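Local coordinates for putative glyoxalase superfamily protein (Ralstonia eutropha, PDB 3IUZ) that probably acts as an iron(II)-dependent dioxygenase/decarboxylase of the glyoxalase superfamily that converts 2-oxoadipate to 2-hydroxyglutarate, at residues A[26-31]-A[45-50]. Residues are numbered along the deposited sequence; the frame is centred on the assembly and turned at random.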
# COMPACT_ATOMS: atom_id res chain seq x y z
N VAL A 26 -5.20 5.73 -14.56
CA VAL A 26 -4.10 6.14 -13.70
C VAL A 26 -2.97 6.76 -14.53
O VAL A 26 -2.40 6.08 -15.41
CB VAL A 26 -3.55 4.97 -12.93
CG1 VAL A 26 -2.40 5.43 -11.99
CG2 VAL A 26 -4.67 4.30 -12.13
N SER A 27 -2.64 8.02 -14.26
CA SER A 27 -1.55 8.68 -14.99
C SER A 27 -0.25 8.02 -14.74
O SER A 27 0.07 7.61 -13.60
CB SER A 27 -1.39 10.13 -14.59
OG SER A 27 -2.53 10.84 -14.98
N VAL A 28 0.54 7.91 -15.80
CA VAL A 28 1.91 7.48 -15.68
C VAL A 28 2.73 8.74 -15.67
O VAL A 28 2.65 9.57 -16.58
CB VAL A 28 2.33 6.54 -16.86
CG1 VAL A 28 3.82 6.25 -16.82
CG2 VAL A 28 1.56 5.26 -16.82
N PRO A 29 3.60 8.88 -14.69
CA PRO A 29 4.45 10.08 -14.72
C PRO A 29 5.34 10.16 -15.95
O PRO A 29 5.80 9.12 -16.47
CB PRO A 29 5.31 9.94 -13.46
CG PRO A 29 5.23 8.50 -13.07
CD PRO A 29 4.00 7.91 -13.66
N ASP A 30 5.58 11.37 -16.41
CA ASP A 30 6.43 11.61 -17.56
C ASP A 30 7.87 11.57 -17.11
O ASP A 30 8.17 11.83 -15.97
CB ASP A 30 6.17 12.98 -18.16
CG ASP A 30 4.85 13.08 -18.87
OD1 ASP A 30 4.41 12.11 -19.56
OD2 ASP A 30 4.24 14.16 -18.75
N GLY A 31 8.76 11.26 -18.03
CA GLY A 31 10.16 11.32 -17.68
C GLY A 31 10.79 10.14 -16.96
O GLY A 31 11.88 10.27 -16.44
N ILE A 45 9.50 -0.53 -13.60
CA ILE A 45 9.04 -1.66 -12.84
C ILE A 45 8.34 -1.17 -11.57
O ILE A 45 7.27 -1.71 -11.19
CB ILE A 45 10.19 -2.65 -12.52
CG1 ILE A 45 10.58 -3.37 -13.81
CG2 ILE A 45 9.81 -3.66 -11.42
CD1 ILE A 45 12.06 -3.98 -13.77
N ALA A 46 8.94 -0.18 -10.92
CA ALA A 46 8.36 0.33 -9.68
C ALA A 46 6.98 0.94 -9.91
O ALA A 46 6.04 0.71 -9.13
CB ALA A 46 9.29 1.35 -9.02
N GLN A 47 6.86 1.71 -10.98
CA GLN A 47 5.60 2.32 -11.38
C GLN A 47 4.55 1.25 -11.74
O GLN A 47 3.40 1.31 -11.23
CB GLN A 47 5.81 3.30 -12.52
CG GLN A 47 4.55 3.91 -13.11
CD GLN A 47 3.84 4.79 -12.18
OE1 GLN A 47 4.41 5.32 -11.22
NE2 GLN A 47 2.54 4.99 -12.45
N ALA A 48 4.96 0.23 -12.51
CA ALA A 48 4.03 -0.87 -12.87
C ALA A 48 3.61 -1.65 -11.66
O ALA A 48 2.38 -1.90 -11.51
CB ALA A 48 4.55 -1.78 -13.92
N LEU A 49 4.55 -1.99 -10.77
CA LEU A 49 4.16 -2.68 -9.51
C LEU A 49 3.08 -1.86 -8.77
O LEU A 49 2.06 -2.43 -8.33
CB LEU A 49 5.33 -2.92 -8.58
CG LEU A 49 5.05 -3.41 -7.17
CD1 LEU A 49 4.41 -4.82 -7.21
CD2 LEU A 49 6.30 -3.36 -6.27
N ASN A 50 3.31 -0.55 -8.64
CA ASN A 50 2.41 0.31 -7.92
C ASN A 50 1.01 0.28 -8.52
O ASN A 50 0.05 0.30 -7.78
CB ASN A 50 2.89 1.76 -7.89
CG ASN A 50 4.04 1.95 -6.92
OD1 ASN A 50 4.38 1.02 -6.20
ND2 ASN A 50 4.71 3.14 -6.97
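Val28 and Gln47 are the residues whose CA atoms come nearest across the two segments, at 7.7 Å. Val26 is where the chain leaves the helical conformation of 16-25, and the residues after it run on in an extended form with no regular structure. Residues 45-50 are an inner piece of helix 42-60, where Leu49 N and Asn50 N donate to Ile45 O and Ala46 O in the usual helical pattern. At this separation a single long side chain spans the gap, and every contact within 4.5 Å involves Gln47.

The first torsion of Gln47 sets CG anti to the backbone N (chi1 174°), and a bend at chi2 (66°) brings the carboxamide up to Pro29, with one amide face turned to the ring. The CD methylene of Pro29 sits almost squarely over this face: it is 3.5 Å from Gln47 CD and 3.6 Å from Gln47 OE1, with Gln47 NE2 at a similar range. Pro29 CG extends the contact toward the oxygen side, reaching Gln47 OE1 at 3.8 Å. On the amide nitrogen side, Ser27 O approaches Gln47 NE2 to 3.8 Å, but no hydrogen bond forms. Val28 lends a looser apolar contact, its CG1 lying 4.4 Å from Gln47 CG. The contact is therefore one of van der Waals packing, in which the CD and CG methylenes of Pro29 rest on the face of the amide, and it buries a modest 128 Å².

Around this junction, helix 4-14 contributes Ile6, which touches both Val28 and Gln47, while Ile139, just before strand 141-147, packs on Gln47. Helix 190-200 packs elsewhere on helix 42-60, against Ile45, Ala48 and Leu49. Further along helix 42-60, Met51 meets Val26 and Val28, and a backbone hydrogen bond joins Ser27 to Val78, ahead of strand 80-87.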